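Local coordinates for hemolysin activator protein CdiB (Acinetobacter baumannii ACICU, PDB 6WIL) that probably secretes its partner CdiA toxin across the outer membrane in contact-dependent growth inhibition, as a two-partner secretion (TpsB) transporter of the Omp85 superfamily, at residues A[487-490]-A[494-497]; A[425-430]-A[482-487]; A[101-106]-A[131-136]; A[109-114]-A[119-124]. One frame throughout, in Å; residues are numbered along the deposited sequence.

Interaction 1. Residues A[487-490]-A[494-497]; sequences NAPI and QFYM
Ala488 presents its methyl to the ring of Phe495, and the approach is oblique, neither flat over the face nor in line with the rim: Ala488 CB lies 3.5 Å from Phe495 CE2 and 3.7 Å from Phe495 CZ, so one corner of the ring takes the methyl. Pro489 meets the same corner differently. Its ring carbon comes in at the edge, near the plane of the aromatic, with Pro489 CD 4.1 Å from Phe495 CE2, and the two side chains cross at about a right angle. The chi1 of Phe495 (-50°) turns CG away from its own carbonyl carbon and swings the ring back toward the turn. These residues belong to a beta hairpin, in which strand 476-487 runs out at Asn487, the chain turns, and strand 493-505 returns antiparallel beside it within the 16-stranded transmembrane barrel. Asn487 and Gln494 form the non-hydrogen-bonded antiparallel pair next to the turn, with CA atoms 4.2 Å apart; the backbone bond between Phe495 and Leu486 follows at the next pair. On the other side of the hairpin from Phe495, the side chains of Asn487 and Gln494 diverge from the pair, and their amide planes are turned 44° apart. Asn487 OD1 stays 4.1 Å from both Gln494 CB and Gln494 NE2, too far for the amides to bond each other. Gln494 OE1 instead accepts a weak hydrogen bond from Arg524 on strand 515-526, while the Phe495 side chain also touches Leu486 and Leu523, the strand neighbours flanking it.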
loop_
_atom_site.group_PDB
_atom_site.type_symbol
_atom_site.label_atom_id
_atom_site.label_comp_id
_atom_site.label_asym_id
_atom_site.label_seq_id
_atom_site.Cartn_x
_atom_site.Cartn_y
_atom_site.Cartn_z
ATOM N N ASN A 487 12.603 -20.815 -6.608
ATOM C CA ASN A 487 12.456 -21.054 -8.037
ATOM C C ASN A 487 12.648 -22.528 -8.364
ATOM O O ASN A 487 13.573 -23.178 -7.869
ATOM C CB ASN A 487 13.458 -20.222 -8.830
ATOM C CG ASN A 487 12.985 -18.809 -9.054
ATOM O OD1 ASN A 487 11.801 -18.512 -8.901
ATOM N ND2 ASN A 487 13.904 -17.929 -9.425
ATOM N N ALA A 488 11.768 -23.047 -9.206
ATOM C CA ALA A 488 11.901 -24.396 -9.720
ATOM C C ALA A 488 13.012 -24.443 -10.764
ATOM O O ALA A 488 13.423 -23.405 -11.290
ATOM C CB ALA A 488 10.574 -24.850 -10.320
ATOM N N PRO A 489 13.530 -25.636 -11.075
ATOM C CA PRO A 489 14.535 -25.729 -12.151
ATOM C C PRO A 489 14.001 -25.277 -13.500
ATOM O O PRO A 489 14.780 -24.869 -14.372
ATOM C CB PRO A 489 14.903 -27.220 -12.155
ATOM C CG PRO A 489 13.710 -27.902 -11.542
ATOM C CD PRO A 489 13.219 -26.955 -10.495
ATOM N N ILE A 490 12.688 -25.319 -13.680
ATOM C CA ILE A 490 11.999 -24.891 -14.893
ATOM C C ILE A 490 11.778 -23.382 -14.803
ATOM O O ILE A 490 11.503 -22.871 -13.708
ATOM C CB ILE A 490 10.681 -25.667 -15.038
ATOM C CG1 ILE A 490 10.957 -27.171 -14.956
ATOM C CG2 ILE A 490 9.960 -25.320 -16.315
ATOM C CD1 ILE A 490 12.149 -27.627 -15.781
ATOM N N GLN A 494 7.821 -21.741 -9.429
ATOM C CA GLN A 494 8.352 -21.719 -8.076
ATOM C C GLN A 494 7.512 -22.614 -7.176
ATOM O O GLN A 494 6.286 -22.665 -7.306
ATOM C CB GLN A 494 8.407 -20.287 -7.517
ATOM C CG GLN A 494 7.116 -19.494 -7.627
ATOM C CD GLN A 494 7.178 -18.174 -6.872
ATOM O OE1 GLN A 494 6.255 -17.824 -6.133
ATOM N NE2 GLN A 494 8.270 -17.437 -7.053
ATOM N N PHE A 495 8.190 -23.334 -6.282
ATOM C CA PHE A 495 7.545 -24.091 -5.220
ATOM C C PHE A 495 7.443 -23.226 -3.971
ATOM O O PHE A 495 8.256 -22.324 -3.757
ATOM C CB PHE A 495 8.328 -25.363 -4.888
ATOM C CG PHE A 495 8.685 -26.193 -6.086
ATOM C CD1 PHE A 495 7.711 -26.901 -6.769
ATOM C CD2 PHE A 495 9.999 -26.281 -6.519
ATOM C CE1 PHE A 495 8.036 -27.670 -7.870
ATOM C CE2 PHE A 495 10.331 -27.051 -7.618
ATOM C CZ PHE A 495 9.348 -27.746 -8.295
ATOM N N TYR A 496 6.443 -23.507 -3.140
ATOM C CA TYR A 496 6.300 -22.761 -1.899
ATOM C C TYR A 496 5.721 -23.657 -0.817
ATOM O O TYR A 496 4.922 -24.557 -1.091
ATOM C CB TYR A 496 5.429 -21.508 -2.076
ATOM C CG TYR A 496 3.954 -21.767 -2.313
ATOM C CD1 TYR A 496 3.059 -21.856 -1.251
ATOM C CD2 TYR A 496 3.451 -21.892 -3.601
ATOM C CE1 TYR A 496 1.710 -22.083 -1.468
ATOM C CE2 TYR A 496 2.104 -22.119 -3.827
ATOM C CZ TYR A 496 1.240 -22.212 -2.759
ATOM O OH TYR A 496 -0.097 -22.435 -2.992
HETATM N N MSE A 497 6.148 -23.403 0.416
HETATM C CA MSE A 497 5.563 -24.038 1.591
HETATM C C MSE A 497 5.136 -22.937 2.554
HETATM O O MSE A 497 5.833 -21.932 2.699
HETATM C CB MSE A 497 6.552 -24.993 2.261
HETATM C CG MSE A 497 5.895 -26.109 3.062
HETATM SE SE MSE A 497 6.823 -26.515 4.732
HETATM C CE MSE A 497 8.645 -26.670 4.058
#

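Interaction 2. Residues A[425-430]-A[482-487]; sequences TPFLLL and QEISLN
Phe427 makes the first contact along 425-430, reaching across to Ile484 with the far end of its ring. Phe427 CZ is 3.6 Å from Ile484 CG2 and Phe427 CE1 is 4.1 Å from the same methyl, which sits at the ring edge near its plane. With chi1 at 68°, CG sits between backbone N and carbonyl carbon, and the ring leans across so that its CZ corner reaches Ile484; the Phe427 and Ile484 side chains cross at about a right angle. Two residues on, Leu429 directs its CB toward the opposing strand and meets Leu486 methyl to methyl, Leu429 CD2 to Leu486 CD2 at 4.0 Å. Even the nearest CA atoms, those of Leu429 and Leu486, are 8.0 Å apart, because strand 432-444 runs between strands 414-429 and 476-487 in the barrel sheet. The contact therefore bridges second neighbours over that middle strand, where Phe427 also touches Ala434 and Tyr436. Purely apolar, built from alternate residues of each strand and lying at the surface, the contact is consistent with a lipid-facing patch on the outside of the barrel wall; the direct contact is van der Waals packing, while strand 432-444 between them supplies the backbone hydrogen bonding.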
loop_
_atom_site.group_PDB
_atom_site.type_symbol
_atom_site.label_atom_id
_atom_site.label_comp_id
_atom_site.label_asym_id
_atom_site.label_seq_id
_atom_site.Cartn_x
_atom_site.Cartn_y
_atom_site.Cartn_z
ATOM N N THR A 425 11.248 -10.444 1.575
ATOM C CA THR A 425 12.666 -10.321 1.275
ATOM C C THR A 425 13.115 -11.539 0.490
ATOM O O THR A 425 12.581 -12.639 0.689
ATOM C CB THR A 425 13.520 -10.177 2.546
ATOM O OG1 THR A 425 14.889 -9.964 2.178
ATOM C CG2 THR A 425 13.423 -11.423 3.408
ATOM N N PRO A 426 14.058 -11.374 -0.430
ATOM C CA PRO A 426 14.737 -12.531 -1.010
ATOM C C PRO A 426 15.863 -13.005 -0.103
ATOM O O PRO A 426 16.359 -12.275 0.755
ATOM C CB PRO A 426 15.286 -11.988 -2.333
ATOM C CG PRO A 426 15.524 -10.543 -2.055
ATOM C CD PRO A 426 14.429 -10.118 -1.106
ATOM N N PHE A 427 16.256 -14.259 -0.306
ATOM C CA PHE A 427 17.357 -14.835 0.453
ATOM C C PHE A 427 17.816 -16.103 -0.247
ATOM O O PHE A 427 17.097 -16.676 -1.070
ATOM C CB PHE A 427 16.957 -15.129 1.907
ATOM C CG PHE A 427 15.945 -16.233 2.055
ATOM C CD1 PHE A 427 14.601 -16.003 1.802
ATOM C CD2 PHE A 427 16.337 -17.499 2.460
ATOM C CE1 PHE A 427 13.671 -17.017 1.940
ATOM C CE2 PHE A 427 15.411 -18.517 2.601
ATOM C CZ PHE A 427 14.074 -18.274 2.341
ATOM N N LEU A 428 19.029 -16.530 0.090
ATOM C CA LEU A 428 19.593 -17.759 -0.448
ATOM C C LEU A 428 19.210 -18.935 0.444
ATOM O O LEU A 428 19.309 -18.849 1.671
ATOM C CB LEU A 428 21.113 -17.648 -0.564
ATOM C CG LEU A 428 21.631 -16.918 -1.804
ATOM C CD1 LEU A 428 23.131 -16.677 -1.702
ATOM C CD2 LEU A 428 21.302 -17.725 -3.049
ATOM N N LEU A 429 18.771 -20.027 -0.181
ATOM C CA LEU A 429 18.369 -21.237 0.530
ATOM C C LEU A 429 18.964 -22.434 -0.195
ATOM O O LEU A 429 18.555 -22.741 -1.320
ATOM C CB LEU A 429 16.848 -21.357 0.609
ATOM C CG LEU A 429 16.350 -22.680 1.195
ATOM C CD1 LEU A 429 16.535 -22.705 2.709
ATOM C CD2 LEU A 429 14.905 -22.943 0.813
ATOM N N LEU A 430 19.909 -23.118 0.455
ATOM C CA LEU A 430 20.656 -24.215 -0.164
ATOM C C LEU A 430 21.227 -23.788 -1.515
ATOM O O LEU A 430 21.201 -24.540 -2.493
ATOM C CB LEU A 430 19.794 -25.472 -0.303
ATOM C CG LEU A 430 19.512 -26.269 0.974
ATOM C CD1 LEU A 430 18.173 -25.879 1.586
ATOM C CD2 LEU A 430 19.572 -27.768 0.708
ATOM N N GLN A 482 2.935 -17.229 7.010
ATOM C CA GLN A 482 4.345 -17.267 6.652
ATOM C C GLN A 482 4.546 -18.226 5.493
ATOM O O GLN A 482 3.890 -19.269 5.415
ATOM C CB GLN A 482 5.219 -17.678 7.840
ATOM C CG GLN A 482 5.397 -16.573 8.862
ATOM C CD GLN A 482 6.352 -16.957 9.968
ATOM O OE1 GLN A 482 7.481 -16.471 10.025
ATOM N NE2 GLN A 482 5.903 -17.832 10.857
ATOM N N GLU A 483 5.459 -17.869 4.594
ATOM C CA GLU A 483 5.612 -18.601 3.349
ATOM C C GLU A 483 7.019 -18.390 2.808
ATOM O O GLU A 483 7.562 -17.285 2.885
ATOM C CB GLU A 483 4.567 -18.148 2.322
ATOM C CG GLU A 483 4.770 -18.680 0.915
ATOM C CD GLU A 483 3.800 -18.060 -0.069
ATOM O OE1 GLU A 483 2.575 -18.210 0.133
ATOM O OE2 GLU A 483 4.259 -17.404 -1.029
ATOM N N ILE A 484 7.596 -19.461 2.272
ATOM C CA ILE A 484 8.875 -19.421 1.578
ATOM C C ILE A 484 8.679 -20.024 0.197
ATOM O O ILE A 484 8.159 -21.136 0.071
ATOM C CB ILE A 484 9.968 -20.189 2.343
ATOM C CG1 ILE A 484 10.223 -19.542 3.704
ATOM C CG2 ILE A 484 11.243 -20.256 1.518
ATOM C CD1 ILE A 484 10.858 -20.477 4.689
ATOM N N SER A 485 9.095 -19.294 -0.834
ATOM C CA SER A 485 9.028 -19.766 -2.208
ATOM C C SER A 485 10.426 -19.786 -2.812
ATOM O O SER A 485 11.221 -18.869 -2.587
ATOM C CB SER A 485 8.098 -18.887 -3.050
ATOM O OG SER A 485 8.516 -17.534 -3.027
ATOM N N LEU A 486 10.720 -20.847 -3.567
ATOM C CA LEU A 486 11.983 -21.000 -4.277
ATOM C C LEU A 486 11.705 -21.282 -5.745
ATOM O O LEU A 486 10.709 -21.920 -6.090
ATOM C CB LEU A 486 12.851 -22.135 -3.680
ATOM C CG LEU A 486 12.355 -23.587 -3.600
ATOM C CD1 LEU A 486 12.644 -24.380 -4.883
ATOM C CD2 LEU A 486 12.970 -24.278 -2.383
ATOM N N ASN A 487 12.603 -20.815 -6.608
ATOM C CA ASN A 487 12.456 -21.054 -8.037
ATOM C C ASN A 487 12.648 -22.528 -8.364
ATOM O O ASN A 487 13.573 -23.178 -7.869
ATOM C CB ASN A 487 13.458 -20.222 -8.830
ATOM C CG ASN A 487 12.985 -18.809 -9.054
ATOM O OD1 ASN A 487 11.801 -18.512 -8.901
ATOM N ND2 ASN A 487 13.904 -17.929 -9.425
#

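Interaction 3. Residues A[101-106]-A[131-136]; sequences HNIVNY and GNLNLS
Leu133 is the first residue of 131-136 to meet the helix, and it does so through one methyl: Leu133 CD2 lies 4.2 Å from Ile103 CG2. CB of each residue is directed at the opposing segment, and the extended chi1 of Leu133 (179°) carries its CG away from its backbone N and on toward the helix. Asn134 turns to the reverse of the strand, in the usual alternation. Leu135 returns to the helix-facing side and finds the next residue of the helix, with Leu135 CD2 4.3 Å from Val104 CG2. Here the geometry is less direct, since the CB of Val104 leaves the helix to one side while that of Leu135 heads across. The backbones stay well separated: the closest CA atoms, those of Val104 and Leu135, are 8.4 Å apart, a spacing filled by branched aliphatic side chains. Ile103, Leu133 and Leu135 are buried, and the contact is wholly apolar, a helix laid over one face of a sheet. This packing belongs to the POTRA domain, the helix-and-sheet module that precedes the barrel in Omp85-type transporters. Helix 77-85 adds to the same core, with Ile83 touching Ile103 and Ile80 touching Leu135. On the sheet side, strand 132-149 lies between its partners: it pairs parallel with strand 59-62, where Leu133 and Leu135 share backbone bonds with Ser61, and antiparallel with strand 120-123.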
loop_
_atom_site.group_PDB
_atom_site.type_symbol
_atom_site.label_atom_id
_atom_site.label_comp_id
_atom_site.label_asym_id
_atom_site.label_seq_id
_atom_site.Cartn_x
_atom_site.Cartn_y
_atom_site.Cartn_z
ATOM N N HIS A 101 35.650 23.856 3.805
ATOM C CA HIS A 101 35.190 22.912 2.793
ATOM C C HIS A 101 34.287 21.847 3.403
ATOM O O HIS A 101 33.298 21.431 2.787
ATOM C CB HIS A 101 36.389 22.269 2.098
ATOM C CG HIS A 101 36.019 21.352 0.973
ATOM N ND1 HIS A 101 35.006 21.636 0.084
ATOM C CD2 HIS A 101 36.533 20.159 0.590
ATOM C CE1 HIS A 101 34.910 20.657 -0.798
ATOM N NE2 HIS A 101 35.824 19.749 -0.513
ATOM N N ASN A 102 34.607 21.399 4.620
ATOM C CA ASN A 102 33.800 20.371 5.270
ATOM C C ASN A 102 32.466 20.931 5.748
ATOM O O ASN A 102 31.435 20.257 5.647
ATOM C CB ASN A 102 34.574 19.755 6.436
ATOM C CG ASN A 102 35.790 18.974 5.979
ATOM O OD1 ASN A 102 35.864 18.535 4.829
ATOM N ND2 ASN A 102 36.750 18.787 6.880
ATOM N N ILE A 103 32.466 22.156 6.279
ATOM C CA ILE A 103 31.215 22.793 6.682
ATOM C C ILE A 103 30.299 22.967 5.478
ATOM O O ILE A 103 29.088 22.729 5.559
ATOM C CB ILE A 103 31.502 24.135 7.381
ATOM C CG1 ILE A 103 32.133 23.891 8.754
ATOM C CG2 ILE A 103 30.230 24.970 7.503
ATOM C CD1 ILE A 103 32.926 25.071 9.281
ATOM N N VAL A 104 30.868 23.362 4.337
ATOM C CA VAL A 104 30.076 23.517 3.122
ATOM C C VAL A 104 29.536 22.167 2.657
ATOM O O VAL A 104 28.353 22.039 2.323
ATOM C CB VAL A 104 30.908 24.212 2.027
ATOM C CG1 VAL A 104 30.362 23.890 0.644
ATOM C CG2 VAL A 104 30.912 25.715 2.253
ATOM N N ASN A 105 30.388 21.137 2.639
ATOM C CA ASN A 105 29.929 19.810 2.235
ATOM C C ASN A 105 28.845 19.283 3.162
ATOM O O ASN A 105 27.949 18.556 2.718
ATOM C CB ASN A 105 31.098 18.828 2.198
ATOM C CG ASN A 105 31.940 18.970 0.953
ATOM O OD1 ASN A 105 31.431 19.297 -0.120
ATOM N ND2 ASN A 105 33.236 18.723 1.087
ATOM N N TYR A 106 28.916 19.625 4.448
ATOM C CA TYR A 106 27.894 19.190 5.394
ATOM C C TYR A 106 26.567 19.890 5.127
ATOM O O TYR A 106 25.507 19.253 5.149
ATOM C CB TYR A 106 28.370 19.451 6.824
ATOM C CG TYR A 106 27.390 19.058 7.908
ATOM C CD1 TYR A 106 27.005 17.737 8.078
ATOM C CD2 TYR A 106 26.873 20.006 8.779
ATOM C CE1 TYR A 106 26.122 17.369 9.077
ATOM C CE2 TYR A 106 25.987 19.650 9.780
ATOM C CZ TYR A 106 25.615 18.330 9.924
ATOM O OH TYR A 106 24.735 17.969 10.918
ATOM N N GLY A 131 35.030 37.915 10.552
ATOM C CA GLY A 131 34.592 36.750 11.294
ATOM C C GLY A 131 33.186 36.272 10.994
ATOM O O GLY A 131 32.640 35.475 11.759
ATOM N N ASN A 132 32.581 36.728 9.899
ATOM C CA ASN A 132 31.214 36.352 9.548
ATOM C C ASN A 132 31.244 35.276 8.468
ATOM O O ASN A 132 31.632 35.542 7.326
ATOM C CB ASN A 132 30.419 37.568 9.079
ATOM C CG ASN A 132 30.141 38.547 10.198
ATOM O OD1 ASN A 132 30.519 38.315 11.347
ATOM N ND2 ASN A 132 29.492 39.657 9.867
ATOM N N LEU A 133 30.825 34.064 8.824
ATOM C CA LEU A 133 30.631 33.012 7.834
ATOM C C LEU A 133 29.255 33.198 7.210
ATOM O O LEU A 133 28.233 32.954 7.858
ATOM C CB LEU A 133 30.763 31.631 8.466
ATOM C CG LEU A 133 30.540 30.497 7.462
ATOM C CD1 LEU A 133 31.551 30.589 6.335
ATOM C CD2 LEU A 133 30.609 29.142 8.141
ATOM N N ASN A 134 29.226 33.642 5.959
ATOM C CA ASN A 134 27.980 33.947 5.268
ATOM C C ASN A 134 27.772 32.929 4.155
ATOM O O ASN A 134 28.525 32.903 3.175
ATOM C CB ASN A 134 27.997 35.375 4.728
ATOM C CG ASN A 134 27.791 36.404 5.820
ATOM O OD1 ASN A 134 27.319 36.079 6.909
ATOM N ND2 ASN A 134 28.128 37.652 5.531
ATOM N N LEU A 135 26.754 32.093 4.315
ATOM C CA LEU A 135 26.405 31.085 3.329
ATOM C C LEU A 135 25.299 31.601 2.421
ATOM O O LEU A 135 24.484 32.440 2.813
ATOM C CB LEU A 135 25.953 29.791 4.001
ATOM C CG LEU A 135 27.044 28.989 4.703
ATOM C CD1 LEU A 135 26.463 27.693 5.234
ATOM C CD2 LEU A 135 28.196 28.718 3.752
ATOM N N SER A 136 25.286 31.095 1.194
ATOM C CA SER A 136 24.227 31.426 0.255
ATOM C C SER A 136 23.776 30.168 -0.457
ATOM O O SER A 136 24.489 29.164 -0.499
ATOM C CB SER A 136 24.671 32.462 -0.776
ATOM O OG SER A 136 24.510 33.762 -0.258
#

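Interaction 4. Residues A[109-114]-A[119-124]; sequences NELLKK and SQIVVS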
loop_
_atom_site.group_PDB
_atom_site.type_symbol
_atom_site.label_atom_id
_atom_site.label_comp_id
_atom_site.label_asym_id
_atom_site.label_seq_id
_atom_site.Cartn_x
_atom_site.Cartn_y
_atom_site.Cartn_z
ATOM N N ASN A 109 25.069 18.268 1.963
ATOM C CA ASN A 109 24.443 16.981 2.243
ATOM C C ASN A 109 23.087 17.173 2.908
ATOM O O ASN A 109 22.135 16.441 2.619
ATOM C CB ASN A 109 25.364 16.131 3.122
ATOM C CG ASN A 109 24.728 14.818 3.537
ATOM O OD1 ASN A 109 24.687 13.865 2.761
ATOM N ND2 ASN A 109 24.241 14.759 4.772
ATOM N N GLU A 110 22.980 18.167 3.792
ATOM C CA GLU A 110 21.693 18.477 4.404
ATOM C C GLU A 110 20.703 18.984 3.363
ATOM O O GLU A 110 19.497 18.727 3.461
ATOM C CB GLU A 110 21.880 19.508 5.516
ATOM C CG GLU A 110 20.733 19.542 6.497
ATOM C CD GLU A 110 20.435 18.171 7.067
ATOM O OE1 GLU A 110 21.362 17.549 7.633
ATOM O OE2 GLU A 110 19.283 17.708 6.929
ATOM N N LEU A 111 21.199 19.710 2.360
ATOM C CA LEU A 111 20.346 20.152 1.262
ATOM C C LEU A 111 19.796 18.959 0.491
ATOM O O LEU A 111 18.600 18.897 0.184
ATOM C CB LEU A 111 21.138 21.082 0.340
ATOM C CG LEU A 111 20.364 22.091 -0.506
ATOM C CD1 LEU A 111 19.556 23.014 0.392
ATOM C CD2 LEU A 111 21.322 22.894 -1.376
ATOM N N LEU A 112 20.664 17.993 0.173
ATOM C CA LEU A 112 20.218 16.778 -0.499
ATOM C C LEU A 112 19.335 15.925 0.403
ATOM O O LEU A 112 18.459 15.208 -0.093
ATOM C CB LEU A 112 21.427 15.970 -0.972
ATOM C CG LEU A 112 22.383 16.698 -1.916
ATOM C CD1 LEU A 112 23.555 15.803 -2.300
ATOM C CD2 LEU A 112 21.642 17.177 -3.155
ATOM N N LYS A 113 19.556 15.982 1.721
ATOM C CA LYS A 113 18.712 15.238 2.652
ATOM C C LYS A 113 17.248 15.633 2.506
ATOM O O LYS A 113 16.359 14.775 2.537
ATOM C CB LYS A 113 19.177 15.472 4.088
ATOM C CG LYS A 113 19.882 14.294 4.729
ATOM C CD LYS A 113 20.095 14.552 6.214
ATOM C CE LYS A 113 20.923 13.456 6.859
ATOM N NZ LYS A 113 21.605 13.949 8.086
ATOM N N LYS A 114 16.978 16.925 2.345
ATOM C CA LYS A 114 15.615 17.409 2.188
ATOM C C LYS A 114 15.127 17.356 0.745
ATOM O O LYS A 114 13.969 17.699 0.488
ATOM C CB LYS A 114 15.496 18.835 2.734
ATOM C CG LYS A 114 15.011 18.911 4.180
ATOM C CD LYS A 114 15.923 18.147 5.128
ATOM C CE LYS A 114 15.320 18.055 6.521
ATOM N NZ LYS A 114 14.980 19.399 7.061
ATOM N N SER A 119 19.944 22.303 -6.156
ATOM C CA SER A 119 20.395 23.481 -5.437
ATOM C C SER A 119 21.811 23.258 -4.917
ATOM O O SER A 119 22.281 22.124 -4.796
ATOM C CB SER A 119 19.443 23.814 -4.288
ATOM O OG SER A 119 18.241 24.378 -4.781
ATOM N N GLN A 120 22.499 24.362 -4.624
ATOM C CA GLN A 120 23.906 24.309 -4.244
ATOM C C GLN A 120 24.203 25.355 -3.182
ATOM O O GLN A 120 23.846 26.527 -3.341
ATOM C CB GLN A 120 24.818 24.526 -5.458
ATOM C CG GLN A 120 26.305 24.500 -5.137
ATOM C CD GLN A 120 26.803 23.117 -4.756
ATOM O OE1 GLN A 120 26.606 22.148 -5.490
ATOM N NE2 GLN A 120 27.455 23.020 -3.600
ATOM N N ILE A 121 24.853 24.927 -2.107
ATOM C CA ILE A 121 25.333 25.846 -1.082
ATOM C C ILE A 121 26.620 26.491 -1.573
ATOM O O ILE A 121 27.567 25.799 -1.964
ATOM C CB ILE A 121 25.554 25.111 0.252
ATOM C CG1 ILE A 121 24.237 24.540 0.779
ATOM C CG2 ILE A 121 26.169 26.044 1.282
ATOM C CD1 ILE A 121 23.235 25.599 1.188
ATOM N N VAL A 122 26.654 27.820 -1.571
ATOM C CA VAL A 122 27.870 28.558 -1.882
ATOM C C VAL A 122 28.229 29.420 -0.681
ATOM O O VAL A 122 27.413 29.660 0.215
ATOM C CB VAL A 122 27.734 29.421 -3.154
ATOM C CG1 VAL A 122 27.430 28.545 -4.356
ATOM C CG2 VAL A 122 26.661 30.475 -2.969
ATOM N N VAL A 123 29.473 29.884 -0.669
ATOM C CA VAL A 123 29.988 30.721 0.405
ATOM C C VAL A 123 30.315 32.092 -0.166
ATOM O O VAL A 123 30.836 32.202 -1.282
ATOM C CB VAL A 123 31.221 30.080 1.078
ATOM C CG1 VAL A 123 32.235 29.639 0.035
ATOM C CG2 VAL A 123 31.853 31.042 2.077
ATOM N N SER A 124 29.978 33.136 0.589
ATOM C CA SER A 124 30.361 34.504 0.265
ATOM C C SER A 124 31.536 34.908 1.150
ATOM O O SER A 124 31.341 35.568 2.179
ATOM C CB SER A 124 29.175 35.449 0.458
ATOM O OG SER A 124 27.971 34.847 0.009
#
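This is a buried helix-to-strand packing contact in the POTRA domain, where the last turns of helix 97-113 lie against the start of strand 120-123, just after the short connection between them. One leucine carries it. Leu111 CD2 is 3.6 Å from Ser119 CB and 4.0 Å from Ile121 CG1, and it comes 3.8 Å from the backbone atom Gln120 N, so a single methyl rests against three consecutive residues of the incoming chain. Its chi1 of -155° sets CG away from the backbone N, extending the side chain out from the helix toward the strand. Ser119 and Ile121 both direct their CB atoms at the helix, whereas Gln120, between them, points away. The hydroxyl of Ser119 is engaged separately, in a hydrogen bond with Gly140 N, while its CB and carbonyl carbon lie against the leucine methyl. From one turn back in the helix, Gln108 reaches the same strand through its side-chain amide, bonding Ser119 O and Ile121 N. Val79 of helix 77-85 touches both Leu111 and Ile121, while Phe76 and Phe116 also touch the leucine; beyond, strand 120-123 pairs antiparallel with strand 132-149 through Gln120 with Gln138 and Val122 with Ser136.

In the fold
Interactions 3 and 4 are buried and share helix 97-113, whose turns, about two apart, meet two neighbouring strands of one sheet; Ser136 N sits 2.7 Å from Val122 O where those strands pair. Interactions 1 and 2 belong to the barrel surface instead, with Asn487 common to both and strand 476-487 running into the hairpin turn. Side-chain contacts in 2 and 3 are wholly apolar; 1 adds a polar pair at the turn, and 4 adds serine and backbone atoms. Aliphatic side chains join helix to sheet in the POTRA core, whereas on the barrel a phenylalanine ring enters each contact, joined in interaction 2 by a leucine pair. The two pairs sit in separate domains, the centres of interactions 1 and 3 being about 57 Å apart.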